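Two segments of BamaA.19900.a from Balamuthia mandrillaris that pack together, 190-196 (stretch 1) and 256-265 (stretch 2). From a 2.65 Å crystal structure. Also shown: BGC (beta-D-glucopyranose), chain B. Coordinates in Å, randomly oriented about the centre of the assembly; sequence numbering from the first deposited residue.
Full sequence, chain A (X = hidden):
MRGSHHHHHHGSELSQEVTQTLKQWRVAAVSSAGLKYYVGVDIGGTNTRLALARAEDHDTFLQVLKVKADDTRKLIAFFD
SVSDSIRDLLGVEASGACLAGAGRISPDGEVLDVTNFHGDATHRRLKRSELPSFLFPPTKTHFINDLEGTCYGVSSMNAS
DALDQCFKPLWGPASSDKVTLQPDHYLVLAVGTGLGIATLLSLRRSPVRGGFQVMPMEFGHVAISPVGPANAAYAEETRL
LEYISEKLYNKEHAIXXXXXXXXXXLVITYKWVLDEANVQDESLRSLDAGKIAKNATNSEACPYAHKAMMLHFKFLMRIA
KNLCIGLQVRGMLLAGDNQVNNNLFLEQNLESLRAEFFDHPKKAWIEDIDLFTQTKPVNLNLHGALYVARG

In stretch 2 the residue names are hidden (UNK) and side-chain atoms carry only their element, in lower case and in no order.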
ATOM      1  N   ALA A 190     -13.612  -4.846  -1.518  1.00 35.27           N
ATOM      2  CA  ALA A 190     -15.010  -5.190  -1.298  1.00 34.96           C
ATOM      3  C   ALA A 190     -15.751  -3.982  -0.756  1.00 36.96           C
ATOM      4  O   ALA A 190     -15.334  -3.399   0.251  1.00 36.35           O
ATOM      5  CB  ALA A 190     -15.165  -6.374  -0.336  1.00 31.59           C
ATOM      6  N   VAL A 191     -16.857  -3.630  -1.413  1.00 38.42           N
ATOM      7  CA  VAL A 191     -17.684  -2.490  -1.034  1.00 36.75           C
ATOM      8  C   VAL A 191     -18.908  -3.014  -0.300  1.00 41.83           C
ATOM      9  O   VAL A 191     -19.695  -3.781  -0.866  1.00 45.98           O
ATOM     10  CB  VAL A 191     -18.099  -1.659  -2.256  1.00 36.57           C
ATOM     11  CG1 VAL A 191     -18.830  -0.393  -1.822  1.00 41.53           C
ATOM     12  CG2 VAL A 191     -16.895  -1.320  -3.107  1.00 37.55           C
ATOM     13  N   GLY A 192     -19.074  -2.589   0.953  1.00 39.91           N
ATOM     14  CA  GLY A 192     -20.197  -2.992   1.773  1.00 38.04           C
ATOM     15  C   GLY A 192     -20.513  -1.939   2.817  1.00 41.67           C
ATOM     16  O   GLY A 192     -20.667  -0.756   2.483  1.00 44.28           O
ATOM     17  N   THR A 193     -20.624  -2.347   4.082  1.00 40.73           N
ATOM     18  CA  THR A 193     -20.743  -1.361   5.154  1.00 43.15           C
ATOM     19  C   THR A 193     -19.515  -0.463   5.187  1.00 42.30           C
ATOM     20  O   THR A 193     -19.623   0.740   5.457  1.00 43.40           O
ATOM     21  CB  THR A 193     -20.936  -2.054   6.506  1.00 45.08           C
ATOM     22  OG1 THR A 193     -21.993  -3.013   6.405  1.00 48.37           O
ATOM     23  CG2 THR A 193     -21.289  -1.036   7.584  1.00 45.02           C
ATOM     24  N   GLY A 194     -18.339  -1.030   4.893  1.00 38.23           N
ATOM     25  CA  GLY A 194     -17.125  -0.258   4.737  1.00 38.35           C
ATOM     26  C   GLY A 194     -16.446  -0.572   3.416  1.00 41.70           C
ATOM     27  O   GLY A 194     -16.936  -1.375   2.620  1.00 43.50           O
ATOM     28  N   LEU A 195     -15.312   0.097   3.195  1.00 38.97           N
ATOM     29  CA  LEU A 195     -14.438  -0.194   2.063  1.00 37.14           C
ATOM     30  C   LEU A 195     -13.314  -1.110   2.542  1.00 39.11           C
ATOM     31  O   LEU A 195     -12.414  -0.675   3.274  1.00 36.49           O
ATOM     32  CB  LEU A 195     -13.881   1.088   1.457  1.00 36.91           C
ATOM     33  CG  LEU A 195     -12.927   0.887   0.275  1.00 36.04           C
ATOM     34  CD1 LEU A 195     -13.479  -0.162  -0.675  1.00 33.54           C
ATOM     35  CD2 LEU A 195     -12.683   2.207  -0.445  1.00 36.47           C
ATOM     36  N   GLY A 196     -13.367  -2.372   2.129  1.00 35.04           N
ATOM     37  CA  GLY A 196     -12.376  -3.356   2.518  1.00 32.90           C
ATOM     38  C   GLY A 196     -11.322  -3.528   1.436  1.00 36.61           C
ATOM     39  O   GLY A 196     -11.644  -3.598   0.247  1.00 35.38           O
ATOM     40  N   UNK A 256     -12.462  10.358   3.853  1.00 39.17           N
ATOM     41  CA  UNK A 256     -11.893   9.068   3.489  1.00 36.51           C
ATOM     42  C   UNK A 256     -12.643   8.511   2.295  1.00 35.45           C
ATOM     43  O   UNK A 256     -13.807   8.845   2.058  1.00 35.43           O
ATOM     44  c   UNK A 256     -11.606   8.594   6.006  1.00 36.25           C
ATOM     45  c   UNK A 256     -11.745   7.543   7.091  1.00 40.67           C
ATOM     46  o   UNK A 256     -12.465   6.541   6.870  1.00 40.50           O
ATOM     47  c   UNK A 256     -11.984   8.062   4.643  1.00 36.54           C
ATOM     48  o   UNK A 256     -11.122   7.710   8.163  1.00 39.93           O
ATOM     49  N   UNK A 257     -11.961   7.641   1.538  1.00 35.34           N
ATOM     50  CA  UNK A 257     -12.633   6.982   0.422  1.00 33.99           C
ATOM     51  C   UNK A 257     -13.892   6.266   0.897  1.00 38.56           C
ATOM     52  O   UNK A 257     -14.917   6.275   0.201  1.00 38.22           O
ATOM     53  c   UNK A 257      -8.650   7.478  -2.040  1.00 32.56           C
ATOM     54  c   UNK A 257      -9.179   7.836  -3.263  1.00 35.81           C
ATOM     55  c   UNK A 257     -11.686   6.007  -0.280  1.00 32.37           C
ATOM     56  c   UNK A 257     -11.314   7.016  -2.571  1.00 35.70           C
ATOM     57  c   UNK A 257     -10.507   7.603  -3.534  1.00 35.43           C
ATOM     58  c   UNK A 257      -9.452   6.894  -1.087  1.00 33.22           C
ATOM     59  o   UNK A 257      -8.375   8.421  -4.224  1.00 37.86           O
ATOM     60  c   UNK A 257     -10.802   6.652  -1.331  1.00 36.09           C
ATOM     61  N   UNK A 258     -13.847   5.678   2.104  1.00 36.73           N
ATOM     62  CA  UNK A 258     -15.010   4.991   2.659  1.00 36.60           C
ATOM     63  C   UNK A 258     -16.172   5.947   2.925  1.00 40.17           C
ATOM     64  O   UNK A 258     -17.326   5.505   2.999  1.00 41.02           O
ATOM     65  c   UNK A 258     -15.749   3.383   4.513  1.00 37.32           C
ATOM     66  o   UNK A 258     -15.844   2.832   6.841  1.00 41.13           O
ATOM     67  o   UNK A 258     -14.484   1.663   5.579  1.00 38.78           O
ATOM     68  c   UNK A 258     -14.630   4.256   3.948  1.00 33.98           C
ATOM     69  c   UNK A 258     -15.329   2.567   5.729  1.00 40.60           C
ATOM     70  N   UNK A 259     -15.909   7.247   3.051  1.00 36.77           N
ATOM     71  CA  UNK A 259     -17.014   8.171   3.258  1.00 38.62           C
ATOM     72  C   UNK A 259     -17.873   8.326   2.012  1.00 41.06           C
ATOM     73  O   UNK A 259     -18.980   8.877   2.098  1.00 41.34           O
ATOM     74  o   UNK A 259     -14.953  10.241   5.437  1.00 42.58           O
ATOM     75  o   UNK A 259     -16.319   8.589   5.928  1.00 38.87           O
ATOM     76  c   UNK A 259     -15.872   9.448   5.131  1.00 41.02           C
ATOM     77  c   UNK A 259     -16.486   9.525   3.734  1.00 38.64           C
ATOM     78  N   UNK A 260     -17.403   7.833   0.865  1.00 37.87           N
ATOM     79  CA  UNK A 260     -18.203   7.763  -0.344  1.00 38.91           C
ATOM     80  C   UNK A 260     -18.434   6.320  -0.780  1.00 41.31           C
ATOM     81  O   UNK A 260     -19.561   5.942  -1.138  1.00 42.85           O
ATOM     82  c   UNK A 260     -16.944  10.939  -2.214  1.00 41.55           C
ATOM     83  c   UNK A 260     -17.646  10.075  -1.179  1.00 40.86           C
ATOM     84  c   UNK A 260     -17.546   8.578  -1.477  1.00 39.05           C
ATOM     85  c   UNK A 260     -18.142   8.238  -2.833  1.00 40.19           C
ATOM     86  N   UNK A 261     -17.393   5.495  -0.710  1.00 37.81           N
ATOM     87  CA  UNK A 261     -17.424   4.150  -1.263  1.00 40.79           C
ATOM     88  C   UNK A 261     -17.864   3.199  -0.161  1.00 40.27           C
ATOM     89  O   UNK A 261     -17.053   2.451   0.396  1.00 40.24           O
ATOM     90  c   UNK A 261     -16.150   2.448  -2.617  1.00 38.32           C
ATOM     91  c   UNK A 261     -15.527   4.873  -2.733  1.00 33.64           C
ATOM     92  c   UNK A 261     -16.055   3.758  -1.852  1.00 39.35           C
ATOM     93  N   UNK A 262     -19.156   3.227   0.152  1.00 41.17           N
ATOM     94  CA  UNK A 262     -19.759   2.385   1.180  1.00 40.01           C
ATOM     95  C   UNK A 262     -21.263   2.561   1.079  1.00 42.82           C
ATOM     96  O   UNK A 262     -21.756   3.401   0.323  1.00 45.72           O
ATOM     97  o   UNK A 262     -19.712   4.036   2.930  1.00 39.14           O
ATOM     98  c   UNK A 262     -19.267   2.742   2.582  1.00 39.31           C
ATOM     99  N   UNK A 263     -21.991   1.766   1.854  1.00 39.97           N
ATOM    100  CA  UNK A 263     -23.425   1.933   1.892  1.00 37.76           C
ATOM    101  C   UNK A 263     -23.835   3.322   2.339  1.00 43.74           C
ATOM    102  O   UNK A 263     -24.559   4.018   1.622  1.00 48.44           O
ATOM    103  N   UNK A 264     -23.382   3.744   3.525  1.00 40.72           N
ATOM    104  CA  UNK A 264     -23.715   5.082   3.996  1.00 41.41           C
ATOM    105  C   UNK A 264     -23.139   6.147   3.074  1.00 43.50           C
ATOM    106  O   UNK A 264     -23.705   7.239   2.958  1.00 42.90           O
ATOM    107  n   UNK A 264     -19.869   5.475   7.245  1.00 41.38           N
ATOM    108  c   UNK A 264     -21.718   5.367   5.606  1.00 41.22           C
ATOM    109  n   UNK A 264     -17.666   4.776   7.342  1.00 44.67           N
ATOM    110  c   UNK A 264     -18.960   4.501   7.175  1.00 46.69           C
ATOM    111  n   UNK A 264     -19.341   3.247   6.939  1.00 42.22           N
ATOM    112  c   UNK A 264     -23.225   5.277   5.437  1.00 40.29           C
ATOM    113  c   UNK A 264     -21.305   5.272   7.072  1.00 39.47           C
ATOM    114  N   UNK A 265     -22.027   5.839   2.397  1.00 41.54           N
ATOM    115  CA  UNK A 265     -21.453   6.792   1.462  1.00 42.46           C
ATOM    116  C   UNK A 265     -22.326   6.995   0.240  1.00 42.40           C
ATOM    117  O   UNK A 265     -22.525   8.123  -0.210  1.00 45.22           O
TER
HETATM  118  C2  BGC B 401     -12.579  -1.562   8.233  1.00 34.07           C
HETATM  119  C3  BGC B 401     -11.805  -2.702   7.590  1.00 34.86           C
HETATM  120  C4  BGC B 401     -12.764  -3.657   6.891  1.00 35.95           C
HETATM  121  C5  BGC B 401     -13.637  -2.874   5.917  1.00 37.40           C
HETATM  122  C6  BGC B 401     -14.661  -3.717   5.195  1.00 34.53           C
HETATM  123  C1  BGC B 401     -13.440  -0.891   7.174  1.00 35.01           C
HETATM  124  O1  BGC B 401     -14.103   0.207   7.685  1.00 39.30           O
HETATM  125  O2  BGC B 401     -11.682  -0.624   8.814  1.00 36.32           O
HETATM  126  O3  BGC B 401     -11.028  -3.387   8.563  1.00 35.93           O
HETATM  127  O4  BGC B 401     -12.034  -4.630   6.159  1.00 32.47           O
HETATM  128  O5  BGC B 401     -14.343  -1.854   6.638  1.00 36.44           O
HETATM  129  O6  BGC B 401     -15.371  -4.551   6.088  1.00 37.00           O
HETATM  130  O   HOH W   1     -21.992   2.120   5.386  1.00 42.89           O

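Position 256 carries three side-chain carbons, the last bearing two oxygens; a carboxylate on two methylenes is glutamate, E256. It lies out of reach of stretch 1. Position 257 has one carbon, then a six-carbon ring bearing one oxygen, the pattern of tyrosine, Y257. Its CB approaches L195 CD2 at 3.9 Å, while the ring leads away.

Position 258 again shows three carbons, the third carrying two oxygens, a carboxylate beyond two methylenes; it is glutamate, E258. E258 OE1 lies 3.0 Å from L195 N and 2.6 Å from BGC O1. It accepts from L195 N with an N-H...O angle of 157° and also from the sugar hydroxyl. Position 259 has two carbons, the second with two oxygens: aspartate, D259. It makes no contact across; instead D259 OD2 accepts from E256 N at 3.0 Å, bracing the turn.

At 260, four carbons fork at the first, one arm being two carbons long, which identifies isoleucine, I260, also remote from stretch 1. Position 261 is a single carbon carrying two more, hence valine, V261. Its CG1 lies 3.9 Å from V191 CG2, and its CB lies 4.0 Å from L195 CD2.

Position 262 has one carbon and one oxygen, which is serine, S262. S262 CB sits 3.5 Å from T193 O, and S262 OG donates to E258 O at 2.8 Å. Position 263 has no side-chain atoms: glycine, G263. Its backbone N donates to G192 O at 2.9 Å, with an angle of 148°.

Position 264 shows three carbons, a nitrogen, then a carbon with two further nitrogens; this guanidinium marks arginine, R264. R264 NH1 lies 2.9 Å from T193 O, which sits at the edge of the group, near its plane. R264 NH2 forms a salt bridge with E258 OE2 at 2.7 Å. Position 265, without side-chain atoms, is glycine, G265; its N donates to S262 OG at 3.0 Å, the capping bond of the helix starting at 263.

The contact, burying 382 Å² in total, combines an apolar patch with polar anchors. V191 and L195 meet V261, and L195 also reaches Y257. Beside this patch, two direct hydrogen bonds fix the backbone of stretch 1 at G192 and L195, while water 1 bridges T193 O (2.7 Å) and R264 N (2.8 Å). Close packing matters at G194: an ideal CB there would come 2.8 Å from E258 OE1 and 2.4 Å from BGC O5. E258 thus links strand and sugar through one oxygen, its other oxygen held by R264.

Stretch 2, residues 256-265: EYEDIVSGRG
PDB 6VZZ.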